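Local coordinates for protein phosphoribulokinase (Rhodobacter sphaeroides, PDB 1A7J) that catalyses the ATP-dependent phosphorylation of D-ribulose 5-phosphate to D-ribulose 1,5-bisphosphate in the Calvin cycle, at residues A[44-55]-A[67-76]. Sequence-based numbering, arbitrary orientation.
With SO4 (sulfate ion), chain B.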
ATOM      1  N   PHE A  44       1.269 -12.218  -1.627  1.00 29.49           N
ATOM      2  CA  PHE A  44       0.772 -12.600  -2.956  1.00 26.51           C
ATOM      3  C   PHE A  44       1.726 -12.297  -4.088  1.00 26.44           C
ATOM      4  O   PHE A  44       1.295 -12.051  -5.215  1.00 28.48           O
ATOM      5  CB  PHE A  44      -0.574 -11.947  -3.245  1.00 15.38           C
ATOM      6  CG  PHE A  44      -1.680 -12.469  -2.407  1.00 19.33           C
ATOM      7  CD1 PHE A  44      -1.799 -12.083  -1.083  1.00 18.49           C
ATOM      8  CD2 PHE A  44      -2.607 -13.342  -2.938  1.00 18.03           C
ATOM      9  CE1 PHE A  44      -2.828 -12.547  -0.299  1.00 15.97           C
ATOM     10  CE2 PHE A  44      -3.641 -13.815  -2.159  1.00 19.50           C
ATOM     11  CZ  PHE A  44      -3.749 -13.414  -0.834  1.00 21.36           C
ATOM     12  N   HIS A  45       3.023 -12.311  -3.788  1.00 28.48           N
ATOM     13  CA  HIS A  45       4.043 -12.378  -4.823  1.00 24.82           C
ATOM     14  C   HIS A  45       4.034 -13.778  -5.384  1.00 24.19           C
ATOM     15  O   HIS A  45       3.932 -14.734  -4.634  1.00 25.99           O
ATOM     16  CB  HIS A  45       5.417 -12.082  -4.241  1.00 27.37           C
ATOM     17  CG  HIS A  45       5.647 -10.639  -3.926  1.00 22.06           C
ATOM     18  ND1 HIS A  45       6.685 -10.216  -3.131  1.00 29.32           N
ATOM     19  CD2 HIS A  45       4.979  -9.526  -4.294  1.00 29.72           C
ATOM     20  CE1 HIS A  45       6.648  -8.900  -3.014  1.00 23.79           C
ATOM     21  NE2 HIS A  45       5.614  -8.456  -3.713  1.00 32.25           N
ATOM     22  N   ARG A  46       4.151 -13.897  -6.697  1.00 26.52           N
ATOM     23  CA  ARG A  46       4.195 -15.200  -7.341  1.00 33.41           C
ATOM     24  C   ARG A  46       5.413 -16.028  -6.909  1.00 41.81           C
ATOM     25  O   ARG A  46       5.318 -17.257  -6.734  1.00 51.89           O
ATOM     26  CB  ARG A  46       4.179 -15.031  -8.864  1.00 32.73           C
ATOM     27  CG  ARG A  46       3.699 -16.256  -9.628  1.00 36.83           C
ATOM     28  CD  ARG A  46       2.758 -15.878 -10.769  1.00 47.39           C
ATOM     29  NE  ARG A  46       1.394 -16.391 -10.579  1.00 58.21           N
ATOM     30  CZ  ARG A  46       0.300 -15.803 -11.060  1.00 62.26           C
ATOM     31  NH1 ARG A  46       0.386 -14.616 -11.652  1.00 65.56           N
ATOM     32  NH2 ARG A  46      -0.891 -16.370 -10.902  1.00 63.92           N
ATOM     33  N   PHE A  47       6.552 -15.365  -6.708  1.00 44.15           N
ATOM     34  CA  PHE A  47       7.808 -16.085  -6.515  1.00 43.37           C
ATOM     35  C   PHE A  47       8.449 -15.781  -5.187  1.00 44.43           C
ATOM     36  O   PHE A  47       8.409 -14.647  -4.707  1.00 40.34           O
ATOM     37  CB  PHE A  47       8.797 -15.756  -7.632  1.00 42.63           C
ATOM     38  CG  PHE A  47       8.275 -16.014  -9.008  1.00 41.70           C
ATOM     39  CD1 PHE A  47       7.911 -17.302  -9.388  1.00 46.22           C
ATOM     40  CD2 PHE A  47       8.145 -14.975  -9.928  1.00 41.32           C
ATOM     41  CE1 PHE A  47       7.434 -17.554 -10.664  1.00 47.93           C
ATOM     42  CE2 PHE A  47       7.668 -15.216 -11.207  1.00 42.52           C
ATOM     43  CZ  PHE A  47       7.310 -16.507 -11.575  1.00 43.59           C
ATOM     44  N   ASN A  48       8.977 -16.833  -4.567  1.00 47.71           N
ATOM     45  CA  ASN A  48       9.947 -16.716  -3.481  1.00 44.24           C
ATOM     46  C   ASN A  48      11.236 -16.144  -4.053  1.00 44.28           C
ATOM     47  O   ASN A  48      11.412 -16.109  -5.279  1.00 45.08           O
ATOM     48  CB  ASN A  48      10.225 -18.094  -2.863  1.00 44.78           C
ATOM     49  CG  ASN A  48      10.609 -19.141  -3.902  1.00 45.97           C
ATOM     50  OD1 ASN A  48       9.844 -19.435  -4.820  1.00 53.31           O
ATOM     51  ND2 ASN A  48      11.795 -19.707  -3.755  1.00 46.66           N
ATOM     52  N   ARG A  49      12.161 -15.780  -3.171  1.00 37.15           N
ATOM     53  CA  ARG A  49      13.371 -15.070  -3.577  1.00 36.61           C
ATOM     54  C   ARG A  49      14.128 -15.765  -4.727  1.00 39.49           C
ATOM     55  O   ARG A  49      14.309 -15.175  -5.798  1.00 38.04           O
ATOM     56  CB  ARG A  49      14.291 -14.850  -2.363  1.00 40.99           C
ATOM     57  CG  ARG A  49      15.176 -13.589  -2.421  1.00 39.99           C
ATOM     58  CD  ARG A  49      16.092 -13.452  -1.188  1.00 45.80           C
ATOM     59  NE  ARG A  49      15.544 -12.539  -0.178  1.00 47.43           N
ATOM     60  CZ  ARG A  49      15.864 -12.552   1.117  1.00 49.68           C
ATOM     61  NH1 ARG A  49      16.735 -13.433   1.602  1.00 50.89           N
ATOM     62  NH2 ARG A  49      15.296 -11.684   1.941  1.00 55.48           N
ATOM     63  N   ALA A  50      14.427 -17.053  -4.584  1.00 40.68           N
ATOM     64  CA  ALA A  50      15.248 -17.736  -5.583  1.00 40.35           C
ATOM     65  C   ALA A  50      14.563 -17.737  -6.925  1.00 41.89           C
ATOM     66  O   ALA A  50      15.147 -17.319  -7.917  1.00 42.52           O
ATOM     67  CB  ALA A  50      15.527 -19.151  -5.159  1.00 45.06           C
ATOM     68  N   ASP A  51      13.278 -18.085  -6.917  1.00 45.15           N
ATOM     69  CA  ASP A  51      12.486 -18.184  -8.137  1.00 49.25           C
ATOM     70  C   ASP A  51      12.456 -16.879  -8.909  1.00 48.97           C
ATOM     71  O   ASP A  51      12.535 -16.862 -10.147  1.00 47.31           O
ATOM     72  CB  ASP A  51      11.065 -18.620  -7.800  1.00 52.25           C
ATOM     73  CG  ASP A  51      10.959 -20.104  -7.529  1.00 62.08           C
ATOM     74  OD1 ASP A  51      12.003 -20.794  -7.586  1.00 67.22           O
ATOM     75  OD2 ASP A  51       9.838 -20.590  -7.273  1.00 68.64           O
ATOM     76  N   MET A  52      12.404 -15.780  -8.171  1.00 47.03           N
ATOM     77  CA  MET A  52      12.282 -14.475  -8.791  1.00 43.63           C
ATOM     78  C   MET A  52      13.640 -14.036  -9.289  1.00 38.99           C
ATOM     79  O   MET A  52      13.775 -13.608 -10.433  1.00 39.15           O
ATOM     80  CB  MET A  52      11.734 -13.469  -7.784  1.00 46.52           C
ATOM     81  CG  MET A  52      11.754 -12.033  -8.254  1.00 45.53           C
ATOM     82  SD  MET A  52      10.169 -11.427  -8.852  1.00 43.39           S
ATOM     83  CE  MET A  52      10.740  -9.937  -9.738  1.00 49.34           C
ATOM     84  N   LYS A  53      14.656 -14.237  -8.453  1.00 34.72           N
ATOM     85  CA  LYS A  53      16.022 -13.837  -8.776  1.00 34.65           C
ATOM     86  C   LYS A  53      16.401 -14.585 -10.040  1.00 35.37           C
ATOM     87  O   LYS A  53      17.044 -14.044 -10.946  1.00 38.62           O
ATOM     88  CB  LYS A  53      16.976 -14.208  -7.627  1.00 41.48           C
ATOM     89  CG  LYS A  53      16.764 -13.415  -6.315  1.00 55.19           C
ATOM     90  CD  LYS A  53      17.189 -11.924  -6.416  1.00 63.85           C
ATOM     91  CE  LYS A  53      16.640 -11.055  -5.261  1.00 68.07           C
ATOM     92  NZ  LYS A  53      17.463 -11.120  -4.004  1.00 74.00           N
ATOM     93  N   ALA A  54      15.795 -15.759 -10.174  1.00 38.31           N
ATOM     94  CA  ALA A  54      15.997 -16.616 -11.326  1.00 37.44           C
ATOM     95  C   ALA A  54      15.131 -16.141 -12.476  1.00 35.67           C
ATOM     96  O   ALA A  54      15.611 -16.039 -13.613  1.00 32.19           O
ATOM     97  CB  ALA A  54      15.653 -18.045 -10.961  1.00 37.75           C
ATOM     98  N   GLU A  55      13.894 -15.753 -12.156  1.00 30.99           N
ATOM     99  CA  GLU A  55      12.971 -15.275 -13.169  1.00 31.40           C
ATOM    100  C   GLU A  55      13.519 -14.040 -13.862  1.00 32.65           C
ATOM    101  O   GLU A  55      13.288 -13.849 -15.050  1.00 35.13           O
ATOM    102  CB  GLU A  55      11.624 -14.956 -12.547  1.00 36.10           C
ATOM    103  CG  GLU A  55      10.592 -14.506 -13.556  1.00 39.35           C
ATOM    104  CD  GLU A  55      10.144 -15.616 -14.472  1.00 43.20           C
ATOM    105  OE1 GLU A  55      10.466 -16.784 -14.193  1.00 54.03           O
ATOM    106  OE2 GLU A  55       9.423 -15.337 -15.441  1.00 41.67           O
ATOM    107  N   PHE A  67      10.888  -6.594 -16.021  1.00 25.82           N
ATOM    108  CA  PHE A  67      10.247  -7.376 -14.971  1.00 22.00           C
ATOM    109  C   PHE A  67      10.673  -6.922 -13.561  1.00 27.56           C
ATOM    110  O   PHE A  67      11.869  -6.699 -13.300  1.00 28.63           O
ATOM    111  CB  PHE A  67      10.559  -8.853 -15.156  1.00 13.67           C
ATOM    112  CG  PHE A  67       9.724  -9.749 -14.302  1.00 14.82           C
ATOM    113  CD1 PHE A  67       8.345  -9.783 -14.464  1.00 15.22           C
ATOM    114  CD2 PHE A  67      10.310 -10.507 -13.299  1.00 15.13           C
ATOM    115  CE1 PHE A  67       7.567 -10.542 -13.643  1.00 11.87           C
ATOM    116  CE2 PHE A  67       9.542 -11.274 -12.465  1.00 12.17           C
ATOM    117  CZ  PHE A  67       8.171 -11.292 -12.630  1.00 12.28           C
ATOM    118  N   SER A  68       9.690  -6.757 -12.670  1.00 21.27           N
ATOM    119  CA  SER A  68       9.951  -6.441 -11.267  1.00 20.10           C
ATOM    120  C   SER A  68       8.748  -6.775 -10.429  1.00 20.39           C
ATOM    121  O   SER A  68       7.679  -7.048 -10.972  1.00 24.00           O
ATOM    122  CB  SER A  68      10.265  -4.959 -11.091  1.00 19.13           C
ATOM    123  OG  SER A  68       9.174  -4.148 -11.502  1.00 26.98           O
ATOM    124  N   HIS A  69       8.891  -6.561  -9.125  1.00 23.97           N
ATOM    125  CA  HIS A  69       7.830  -6.791  -8.137  1.00 26.77           C
ATOM    126  C   HIS A  69       6.579  -5.945  -8.318  1.00 25.94           C
ATOM    127  O   HIS A  69       5.622  -6.096  -7.574  1.00 26.98           O
ATOM    128  CB  HIS A  69       8.376  -6.539  -6.735  1.00 32.49           C
ATOM    129  CG  HIS A  69       8.922  -7.763  -6.078  1.00 34.46           C
ATOM    130  ND1 HIS A  69      10.168  -7.802  -5.491  1.00 35.06           N
ATOM    131  CD2 HIS A  69       8.406  -9.011  -5.956  1.00 34.39           C
ATOM    132  CE1 HIS A  69      10.402  -9.024  -5.044  1.00 33.64           C
ATOM    133  NE2 HIS A  69       9.348  -9.776  -5.313  1.00 30.93           N
ATOM    134  N   PHE A  70       6.664  -4.965  -9.206  1.00 23.00           N
ATOM    135  CA  PHE A  70       5.561  -4.093  -9.544  1.00 16.71           C
ATOM    136  C   PHE A  70       4.686  -4.710 -10.638  1.00 19.72           C
ATOM    137  O   PHE A  70       3.477  -4.457 -10.679  1.00 22.26           O
ATOM    138  CB  PHE A  70       6.103  -2.740 -10.029  1.00 24.60           C
ATOM    139  CG  PHE A  70       6.642  -1.849  -8.925  1.00 23.11           C
ATOM    140  CD1 PHE A  70       6.164  -1.955  -7.621  1.00 25.77           C
ATOM    141  CD2 PHE A  70       7.558  -0.844  -9.223  1.00 18.63           C
ATOM    142  CE1 PHE A  70       6.585  -1.072  -6.627  1.00 21.69           C
ATOM    143  CE2 PHE A  70       7.987   0.046  -8.240  1.00 22.79           C
ATOM    144  CZ  PHE A  70       7.497  -0.070  -6.938  1.00 18.66           C
ATOM    145  N   SER A  71       5.291  -5.450 -11.568  1.00 18.44           N
ATOM    146  CA  SER A  71       4.530  -6.027 -12.666  1.00 16.26           C
ATOM    147  C   SER A  71       3.447  -6.952 -12.104  1.00 21.87           C
ATOM    148  O   SER A  71       3.648  -7.563 -11.053  1.00 22.98           O
ATOM    149  CB  SER A  71       5.440  -6.831 -13.597  1.00  8.31           C
ATOM    150  OG  SER A  71       6.771  -6.384 -13.548  1.00 15.12           O
ATOM    151  N   TYR A  72       2.326  -7.072 -12.824  1.00 18.77           N
ATOM    152  CA  TYR A  72       1.250  -8.016 -12.478  1.00 13.76           C
ATOM    153  C   TYR A  72       1.692  -9.483 -12.550  1.00 20.48           C
ATOM    154  O   TYR A  72       1.135 -10.341 -11.860  1.00 16.92           O
ATOM    155  CB  TYR A  72       0.072  -7.843 -13.429  1.00 21.62           C
ATOM    156  CG  TYR A  72      -0.485  -6.443 -13.550  1.00 21.90           C
ATOM    157  CD1 TYR A  72      -0.787  -5.697 -12.429  1.00 15.48           C
ATOM    158  CD2 TYR A  72      -0.832  -5.922 -14.786  1.00 18.93           C
ATOM    159  CE1 TYR A  72      -1.428  -4.470 -12.536  1.00 21.75           C
ATOM    160  CE2 TYR A  72      -1.468  -4.706 -14.900  1.00 20.76           C
ATOM    161  CZ  TYR A  72      -1.765  -3.977 -13.773  1.00 21.05           C
ATOM    162  OH  TYR A  72      -2.395  -2.751 -13.874  1.00 32.52           O
ATOM    163  N   GLU A  73       2.623  -9.784 -13.456  1.00 25.03           N
ATOM    164  CA  GLU A  73       3.040 -11.163 -13.685  1.00 29.48           C
ATOM    165  C   GLU A  73       3.774 -11.682 -12.476  1.00 26.57           C
ATOM    166  O   GLU A  73       3.914 -12.885 -12.304  1.00 31.52           O
ATOM    167  CB  GLU A  73       3.972 -11.289 -14.893  1.00 35.44           C
ATOM    168  CG  GLU A  73       3.538 -10.543 -16.122  1.00 49.82           C
ATOM    169  CD  GLU A  73       4.178  -9.175 -16.201  1.00 64.44           C
ATOM    170  OE1 GLU A  73       5.429  -9.094 -16.288  1.00 72.70           O
ATOM    171  OE2 GLU A  73       3.430  -8.179 -16.135  1.00 75.52           O
ATOM    172  N   ALA A  74       4.310 -10.778 -11.671  1.00 26.50           N
ATOM    173  CA  ALA A  74       5.068 -11.201 -10.506  1.00 24.94           C
ATOM    174  C   ALA A  74       4.178 -11.314  -9.282  1.00 21.66           C
ATOM    175  O   ALA A  74       4.679 -11.319  -8.163  1.00 22.02           O
ATOM    176  CB  ALA A  74       6.218 -10.241 -10.235  1.00 20.64           C
ATOM    177  N   ASN A  75       2.861 -11.406  -9.487  1.00 19.16           N
ATOM    178  CA  ASN A  75       1.950 -11.434  -8.347  1.00 15.04           C
ATOM    179  C   ASN A  75       0.741 -12.340  -8.527  1.00 14.21           C
ATOM    180  O   ASN A  75       0.093 -12.340  -9.561  1.00 14.54           O
ATOM    181  CB  ASN A  75       1.491 -10.012  -8.022  1.00 19.12           C
ATOM    182  CG  ASN A  75       2.601  -9.169  -7.444  1.00 22.09           C
ATOM    183  OD1 ASN A  75       2.859  -9.214  -6.251  1.00 23.40           O
ATOM    184  ND2 ASN A  75       3.310  -8.438  -8.305  1.00 25.46           N
ATOM    185  N   GLU A  76       0.387 -13.036  -7.463  1.00 16.61           N
ATOM    186  CA  GLU A  76      -0.774 -13.892  -7.489  1.00 22.87           C
ATOM    187  C   GLU A  76      -2.028 -13.037  -7.535  1.00 26.28           C
ATOM    188  O   GLU A  76      -2.850 -13.045  -6.615  1.00 29.61           O
ATOM    189  CB  GLU A  76      -0.776 -14.787  -6.250  1.00 24.09           C
ATOM    190  CG  GLU A  76       0.225 -15.918  -6.311  1.00 25.40           C
ATOM    191  CD  GLU A  76       0.120 -16.719  -7.598  1.00 40.22           C
ATOM    192  OE1 GLU A  76      -0.959 -16.720  -8.240  1.00 55.89           O
ATOM    193  OE2 GLU A  76       1.106 -17.376  -7.972  1.00 48.61           O
TER
HETATM  194  S   SO4 B 401      12.443  -5.306  -6.901  1.00 85.48           S
HETATM  195  O1  SO4 B 401      12.085  -6.086  -8.052  1.00 85.48           O
HETATM  196  O2  SO4 B 401      11.342  -4.463  -6.521  1.00 85.48           O
HETATM  197  O3  SO4 B 401      12.766  -6.189  -5.823  1.00 85.48           O
HETATM  198  O4  SO4 B 401      13.574  -4.505  -7.207  1.00 85.48           O
HETATM  199  O   HOH W   1      -0.991 -11.894 -11.980  1.00 45.49           O
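R46 and E76 pair at the exposed side of this contact: R46 NH2 lies 2.7 Å from E76 OE1 in a salt bridge, and R46 NE adds a weak hydrogen bond to OE2. The guanidinium and carboxylate planes stand 82° apart, so the two groups do not mate flat; R46, bent at chi2 and chi3, folds back over the E76 backbone, with E76 CA above one guanidinium face. Alongside, the backbones of H45 and N75 form a single beta bridge, flanked by R46 N to A74 O (3.0 Å) and E76 N to F44 O (2.6 Å).

On the buried side, M52 SD sits over one face of the H69 ring, 4.3 Å from its centroid, while the H45 ring makes an offset stack on the opposite face, the planes 22° apart. With CG anti to the backbone N (chi1 171°) and a bend at chi2, M52 brings CE to 3.3 Å from F67 CE2. H69 ND1 donates to O3 of a sulfate (3.1 Å), probably from the crystallisation liquor. With a smaller alanine at H45, one face of H69 would probably lose its stacking partner, leaving M52 and the sulfate bond to hold the ring.

N75 ND2 donates to S71 O within its own loop, just ahead of helix 77-90. The neighbouring S68 side chain lies about 4 Å from that of catalytic-site R187. The chemistry thus grades from a charged pair to a sulfur-imidazole-imidazole stack, which probably steadies the H69 ring in this P-loop kinase fold.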